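Local coordinates for hypothetical protein (Fusobacterium nucleatum subsp. nucleatum, PDB 2GSL), which might be a ribonuclease of the MrnC family that takes part in RNA processing, built as an all-helical RNase III-type domain that binds magnesium, at residues A24-E29 with A104-M109; A108-L111 with E117-K120. One frame throughout, in Å; residues are numbered along the deposited sequence.

Contact 1 of 2, residues A24-E29 with A104-M109; sequences AIWELE and AIIGAM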
ATOM      1  N   ALA A  24      -2.377  -3.967  -0.381  1.00 21.55           N
ATOM      2  CA  ALA A  24      -1.544  -2.767  -0.381  1.00 20.95           C
ATOM      3  C   ALA A  24      -2.384  -1.532  -0.700  1.00 20.74           C
ATOM      4  O   ALA A  24      -2.172  -0.455  -0.123  1.00 20.78           O
ATOM      5  CB  ALA A  24      -0.413  -2.906  -1.397  1.00 19.87           C
ATOM      6  N   ILE A  25      -3.349  -1.698  -1.604  1.00 18.40           N
ATOM      7  CA  ILE A  25      -4.226  -0.599  -2.016  1.00 17.11           C
ATOM      8  C   ILE A  25      -5.098  -0.168  -0.842  1.00 17.29           C
ATOM      9  O   ILE A  25      -5.332   1.029  -0.624  1.00 14.48           O
ATOM     10  CB  ILE A  25      -5.141  -1.030  -3.214  1.00 18.11           C
ATOM     11  CG1 ILE A  25      -4.278  -1.391  -4.429  1.00 19.71           C
ATOM     12  CG2 ILE A  25      -6.078   0.091  -3.623  1.00 14.99           C
ATOM     13  CD1 ILE A  25      -5.053  -2.018  -5.552  1.00 20.34           C
ATOM     14  N   TRP A  26      -5.581  -1.160  -0.091  1.00 16.59           N
ATOM     15  CA  TRP A  26      -6.440  -0.917   1.071  1.00 14.65           C
ATOM     16  C   TRP A  26      -5.656  -0.176   2.140  1.00 13.87           C
ATOM     17  O   TRP A  26      -6.122   0.855   2.639  1.00 12.69           O
ATOM     18  CB  TRP A  26      -6.962  -2.244   1.637  1.00 15.89           C
ATOM     19  CG  TRP A  26      -8.053  -2.100   2.634  1.00 13.70           C
ATOM     20  CD1 TRP A  26      -7.948  -2.230   3.979  1.00 14.48           C
ATOM     21  CD2 TRP A  26      -9.432  -1.813   2.363  1.00 12.33           C
ATOM     22  NE1 TRP A  26      -9.176  -2.036   4.571  1.00 12.95           N
ATOM     23  CE2 TRP A  26     -10.099  -1.769   3.598  1.00 12.35           C
ATOM     24  CE3 TRP A  26     -10.159  -1.564   1.196  1.00 12.77           C
ATOM     25  CZ2 TRP A  26     -11.465  -1.521   3.696  1.00 15.10           C
ATOM     26  CZ3 TRP A  26     -11.520  -1.314   1.292  1.00 11.99           C
ATOM     27  CH2 TRP A  26     -12.155  -1.283   2.530  1.00 13.34           C
ATOM     28  N   GLU A  27      -4.467  -0.671   2.488  1.00 12.74           N
ATOM     29  CA  GLU A  27      -3.682   0.017   3.516  1.00 15.09           C
ATOM     30  C   GLU A  27      -3.537   1.480   3.146  1.00 16.11           C
ATOM     31  O   GLU A  27      -3.932   2.360   3.912  1.00 18.06           O
ATOM     32  CB  GLU A  27      -2.289  -0.615   3.707  1.00 13.75           C
ATOM     33  CG  GLU A  27      -2.189  -1.548   4.918  1.00 19.33           C
ATOM     34  CD  GLU A  27      -1.614  -0.883   6.173  1.00 23.87           C
ATOM     35  OE1 GLU A  27      -2.179   0.108   6.672  1.00 27.58           O
ATOM     36  OE2 GLU A  27      -0.583  -1.357   6.692  1.00 26.95           O
ATOM     37  N   LEU A  28      -2.997   1.737   1.956  1.00 17.75           N
ATOM     38  CA  LEU A  28      -2.776   3.107   1.472  1.00 17.82           C
ATOM     39  C   LEU A  28      -3.956   4.034   1.705  1.00 17.28           C
ATOM     40  O   LEU A  28      -3.805   5.087   2.312  1.00 21.02           O
ATOM     41  CB  LEU A  28      -2.439   3.097  -0.021  1.00 18.42           C
ATOM     42  CG  LEU A  28      -2.099   4.451  -0.621  1.00 16.03           C
ATOM     43  CD1 LEU A  28      -1.044   5.137   0.246  1.00 16.55           C
ATOM     44  CD2 LEU A  28      -1.595   4.258  -2.021  1.00 16.67           C
ATOM     45  N   GLU A  29      -5.124   3.645   1.213  1.00 17.44           N
ATOM     46  CA  GLU A  29      -6.307   4.456   1.385  1.00 17.83           C
ATOM     47  C   GLU A  29      -6.616   4.685   2.864  1.00 19.12           C
ATOM     48  O   GLU A  29      -6.907   5.814   3.263  1.00 20.74           O
ATOM     49  CB  GLU A  29      -7.491   3.806   0.680  1.00 18.16           C
ATOM     50  CG  GLU A  29      -7.398   3.899  -0.831  1.00 25.16           C
ATOM     51  CD  GLU A  29      -7.081   5.317  -1.307  1.00 26.95           C
ATOM     52  OE1 GLU A  29      -5.991   5.528  -1.901  1.00 26.43           O
ATOM     53  OE2 GLU A  29      -7.924   6.212  -1.075  1.00 26.51           O
ATOM     54  N   ALA A 104      -9.459  -8.761  -3.305  1.00 20.92           N
ATOM     55  CA  ALA A 104      -9.337  -9.222  -4.672  1.00 20.79           C
ATOM     56  C   ALA A 104     -10.098  -8.254  -5.557  1.00 20.37           C
ATOM     57  O   ALA A 104      -9.615  -7.844  -6.609  1.00 19.03           O
ATOM     58  CB  ALA A 104      -9.907 -10.626  -4.803  1.00 21.91           C
ATOM     59  N   ILE A 105     -11.298  -7.890  -5.124  1.00 22.21           N
ATOM     60  CA  ILE A 105     -12.114  -6.946  -5.872  1.00 23.15           C
ATOM     61  C   ILE A 105     -11.408  -5.586  -5.927  1.00 24.74           C
ATOM     62  O   ILE A 105     -11.289  -4.998  -6.995  1.00 26.34           O
ATOM     63  CB  ILE A 105     -13.489  -6.774  -5.228  1.00 21.56           C
ATOM     64  CG1 ILE A 105     -14.264  -8.084  -5.342  1.00 22.04           C
ATOM     65  CG2 ILE A 105     -14.233  -5.633  -5.898  1.00 20.91           C
ATOM     66  CD1 ILE A 105     -15.545  -8.101  -4.548  1.00 23.68           C
ATOM     67  N   ILE A 106     -10.938  -5.100  -4.782  1.00 24.19           N
ATOM     68  CA  ILE A 106     -10.238  -3.825  -4.738  1.00 24.87           C
ATOM     69  C   ILE A 106      -9.051  -3.907  -5.698  1.00 25.10           C
ATOM     70  O   ILE A 106      -8.823  -3.001  -6.497  1.00 25.45           O
ATOM     71  CB  ILE A 106      -9.715  -3.469  -3.281  1.00 23.66           C
ATOM     72  CG1 ILE A 106     -10.882  -3.216  -2.326  1.00 22.90           C
ATOM     73  CG2 ILE A 106      -8.894  -2.177  -3.304  1.00 20.41           C
ATOM     74  CD1 ILE A 106     -11.631  -1.915  -2.607  1.00 22.39           C
ATOM     75  N   GLY A 107      -8.296  -4.995  -5.622  1.00 25.48           N
ATOM     76  CA  GLY A 107      -7.149  -5.148  -6.496  1.00 26.73           C
ATOM     77  C   GLY A 107      -7.539  -5.086  -7.960  1.00 29.37           C
ATOM     78  O   GLY A 107      -6.836  -4.477  -8.774  1.00 32.21           O
ATOM     79  N   ALA A 108      -8.668  -5.703  -8.296  1.00 28.79           N
ATOM     80  CA  ALA A 108      -9.144  -5.733  -9.671  1.00 29.18           C
ATOM     81  C   ALA A 108      -9.563  -4.350 -10.174  1.00 30.75           C
ATOM     82  O   ALA A 108      -9.151  -3.924 -11.246  1.00 30.40           O
ATOM     83  CB  ALA A 108     -10.302  -6.709  -9.789  1.00 28.66           C
HETATM   84  N   MSE A 109     -10.382  -3.654  -9.394  1.00 32.32           N
HETATM   85  CA  MSE A 109     -10.852  -2.337  -9.777  1.00 33.51           C
HETATM   86  C   MSE A 109      -9.669  -1.447 -10.145  1.00 34.61           C
HETATM   87  O   MSE A 109      -9.696  -0.728 -11.147  1.00 36.48           O
HETATM   88  CB  MSE A 109     -11.653  -1.720  -8.634  1.00 34.85           C
HETATM   89  CG  MSE A 109     -12.904  -2.515  -8.243  1.00 38.34           C
HETATM   90 SE   MSE A 109     -13.820  -1.738  -6.703  1.00 43.90          SE
HETATM   91  CE  MSE A 109     -15.522  -2.658  -6.829  1.00 42.69           C
TER
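Ile25 meets Ile106 and Gly107 where helix 15-34 crosses helix 93-111. The two short axes stand nearly at a right angle, 86°, and come within 9.7 Å of each other. Both branches of Ile25 are used. Its CG2 packs against CG2 of Ile106 at 3.6 Å. The two side chains run alongside each other, pointing opposite ways. The longer branch of Ile25 runs to the backbone of the other helix. There CD1 lies 3.9 Å from CA of Gly107 and also close to the carbonyl oxygen of Ile106. Gly107 has no side chain, and here the CA atoms approach most closely, 7.0 Å between Ile25 CA and Gly107 CA. Leu28 of the second subunit also packs on Ile25.

Trp26 comes next and touches with the six-membered part of its indole. With CG anti to the backbone N (chi1 -168°), the ring leaves the helix and its far end swings over to Ile106. CZ3 of Trp26 sits 3.9 Å from CD1 of Ile106, and CE3 lies 4.0 Å from CG1 of the same residue. The methyl CD1 is at the ring edge, close to the ring plane, and the tryptophan side chain runs roughly perpendicular to that of the isoleucine. Ile106 divides its branches: CG2 lies on Ile25, CG1 and CD1 on the indole. All four touching residues are buried, and the contact is apolar.

This crossing belongs to the helical core of the RNase III domain. Helix 41-52 supplies Val52 against Trp26 and the carbonyl oxygen of Lys51, which accepts a hydrogen bond from the indole NE1. Helix 115-127 adds Ile122 and Val125 against Trp26, while helix 70-80 covers another side of 104-109.

Contact 2 of 2, residues A108-L111 with E117-K120; sequences AMYL and EIKK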
ATOM      1  N   ALA A 108      -8.668  -5.703  -8.296  1.00 28.79           N
ATOM      2  CA  ALA A 108      -9.144  -5.733  -9.671  1.00 29.18           C
ATOM      3  C   ALA A 108      -9.563  -4.350 -10.174  1.00 30.75           C
ATOM      4  O   ALA A 108      -9.151  -3.924 -11.246  1.00 30.40           O
ATOM      5  CB  ALA A 108     -10.302  -6.709  -9.789  1.00 28.66           C
HETATM    6  N   MSE A 109     -10.382  -3.654  -9.394  1.00 32.32           N
HETATM    7  CA  MSE A 109     -10.852  -2.337  -9.777  1.00 33.51           C
HETATM    8  C   MSE A 109      -9.669  -1.447 -10.145  1.00 34.61           C
HETATM    9  O   MSE A 109      -9.696  -0.728 -11.147  1.00 36.48           O
HETATM   10  CB  MSE A 109     -11.653  -1.720  -8.634  1.00 34.85           C
HETATM   11  CG  MSE A 109     -12.904  -2.515  -8.243  1.00 38.34           C
HETATM   12 SE   MSE A 109     -13.820  -1.738  -6.703  1.00 43.90          SE
HETATM   13  CE  MSE A 109     -15.522  -2.658  -6.829  1.00 42.69           C
ATOM     14  N   TYR A 110      -8.614  -1.515  -9.349  1.00 33.11           N
ATOM     15  CA  TYR A 110      -7.438  -0.710  -9.612  1.00 32.02           C
ATOM     16  C   TYR A 110      -6.885  -1.025 -11.012  1.00 33.10           C
ATOM     17  O   TYR A 110      -6.833  -0.151 -11.877  1.00 34.45           O
ATOM     18  CB  TYR A 110      -6.398  -1.004  -8.546  1.00 29.38           C
ATOM     19  CG  TYR A 110      -5.263  -0.032  -8.519  1.00 26.90           C
ATOM     20  CD1 TYR A 110      -5.338   1.136  -7.785  1.00 25.86           C
ATOM     21  CD2 TYR A 110      -4.088  -0.311  -9.194  1.00 27.10           C
ATOM     22  CE1 TYR A 110      -4.261   1.997  -7.717  1.00 25.83           C
ATOM     23  CE2 TYR A 110      -3.011   0.533  -9.137  1.00 25.93           C
ATOM     24  CZ  TYR A 110      -3.096   1.682  -8.396  1.00 27.21           C
ATOM     25  OH  TYR A 110      -1.985   2.487  -8.311  1.00 31.18           O
ATOM     26  N   LEU A 111      -6.482  -2.275 -11.230  1.00 34.30           N
ATOM     27  CA  LEU A 111      -5.953  -2.702 -12.525  1.00 34.38           C
ATOM     28  C   LEU A 111      -6.856  -2.306 -13.704  1.00 36.44           C
ATOM     29  O   LEU A 111      -6.388  -2.188 -14.837  1.00 36.62           O
ATOM     30  CB  LEU A 111      -5.731  -4.215 -12.526  1.00 30.41           C
ATOM     31  CG  LEU A 111      -4.503  -4.654 -11.749  1.00 29.76           C
ATOM     32  CD1 LEU A 111      -4.401  -6.168 -11.716  1.00 31.65           C
ATOM     33  CD2 LEU A 111      -3.285  -4.066 -12.396  1.00 29.57           C
ATOM     34  N   GLU A 117     -14.331   3.558  -8.381  1.00 47.62           N
ATOM     35  CA  GLU A 117     -15.178   2.551  -7.756  1.00 46.64           C
ATOM     36  C   GLU A 117     -14.603   2.215  -6.383  1.00 45.12           C
ATOM     37  O   GLU A 117     -15.328   1.818  -5.468  1.00 44.87           O
ATOM     38  CB  GLU A 117     -15.227   1.298  -8.634  1.00 47.81           C
ATOM     39  CG  GLU A 117     -15.903   1.511  -9.987  1.00 50.40           C
ATOM     40  CD  GLU A 117     -17.419   1.443  -9.903  1.00 52.30           C
ATOM     41  OE1 GLU A 117     -18.005   2.169  -9.072  1.00 53.01           O
ATOM     42  OE2 GLU A 117     -18.027   0.664 -10.674  1.00 52.96           O
ATOM     43  N   ILE A 118     -13.291   2.387  -6.247  1.00 42.71           N
ATOM     44  CA  ILE A 118     -12.611   2.120  -4.991  1.00 41.10           C
ATOM     45  C   ILE A 118     -12.962   3.193  -3.965  1.00 43.37           C
ATOM     46  O   ILE A 118     -13.223   2.884  -2.796  1.00 44.24           O
ATOM     47  CB  ILE A 118     -11.093   2.094  -5.189  1.00 38.64           C
ATOM     48  CG1 ILE A 118     -10.732   1.019  -6.217  1.00 36.58           C
ATOM     49  CG2 ILE A 118     -10.400   1.825  -3.869  1.00 36.61           C
ATOM     50  CD1 ILE A 118      -9.280   0.977  -6.564  1.00 33.10           C
ATOM     51  N   LYS A 119     -12.981   4.452  -4.406  1.00 43.58           N
ATOM     52  CA  LYS A 119     -13.305   5.572  -3.524  1.00 42.83           C
ATOM     53  C   LYS A 119     -14.709   5.447  -2.943  1.00 42.02           C
ATOM     54  O   LYS A 119     -14.962   5.856  -1.812  1.00 41.20           O
ATOM     55  CB  LYS A 119     -13.187   6.911  -4.269  1.00 42.74           C
ATOM     56  CG  LYS A 119     -13.494   8.127  -3.394  1.00 44.40           C
ATOM     57  CD  LYS A 119     -13.149   9.459  -4.082  1.00 47.51           C
ATOM     58  CE  LYS A 119     -13.143  10.627  -3.065  1.00 48.90           C
ATOM     59  NZ  LYS A 119     -12.742  11.953  -3.642  1.00 46.29           N
ATOM     60  N   LYS A 120     -15.623   4.871  -3.707  1.00 41.39           N
ATOM     61  CA  LYS A 120     -16.987   4.741  -3.223  1.00 41.63           C
ATOM     62  C   LYS A 120     -17.058   3.736  -2.068  1.00 41.53           C
ATOM     63  O   LYS A 120     -17.842   3.904  -1.136  1.00 41.27           O
ATOM     64  CB  LYS A 120     -17.899   4.329  -4.378  1.00 42.05           C
ATOM     65  CG  LYS A 120     -19.353   4.660  -4.155  1.00 42.62           C
ATOM     66  CD  LYS A 120     -20.072   4.915  -5.471  1.00 45.01           C
ATOM     67  CE  LYS A 120     -20.177   3.662  -6.330  1.00 46.69           C
ATOM     68  NZ  LYS A 120     -20.992   3.894  -7.575  1.00 47.56           N
TER
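Met109, a selenomethionine, reaches from helix 93-111 to Glu117 and Ile118 of helix 115-127. Its CB lies 3.8 Å from CG1 of Ile118. CG is anti to the carbonyl carbon (chi1 -61°) and bridges CB to SE without a close approach of its own to 117-120. The chain stays extended. SE lies 3.9 Å from CB of Glu117 and near the carbonyl carbon of that residue. The terminal CE goes on past SE and remains about 4.4 Å from CB of Glu117. The selenomethionine passes Glu117 nearly square-on. Glu117 bends at chi2 (-82°), and its carboxylate turns away from helix 93-111. OE1 has a long salt bridge of 3.8 Å to NZ of Lys120, within its own segment.

Helices 93-111 and 115-127 are consecutive, joined by a short turn, and the last turn of 93-111 packs against the start of 115-127. Phe72 of helix 70-80 and Ile121 of helix 115-127 also touch Met109.

Ile118 continues the apolar surface past Met109. Its CD1 rests 3.8 Å from the backbone N of Tyr110 and 4.0 Å from CB of that residue. The methyl is at the ring edge, near the ring plane. The tyrosine OH lies beyond the contact, hydrogen-bonded to NZ of Lys32 of the second subunit.

The ranges of contacts 1 and 2 overlap at Ala108 and Met109, of which Met109 touches in contact 2 alone. Their centres are 7 Å apart. They also touch directly. CD1 of Ile25 packs against CB of Tyr110 at 3.4 Å, and CD1 of Ile118 lies 4.0 Å from the carbonyl oxygen of Ile106. Helix 93-111 thus has helix 15-34 and helix 115-127 packed on it within a short length. Contact 1 is nearer the magnesium ion, bound by Asp23 and Glu103: the side chain of Trp26 is about 6 Å from the ion, that of Ile118 about 14 Å. Asp23, the probable active-site residue, directly precedes 24-29, and Glu103 directly precedes 104-109.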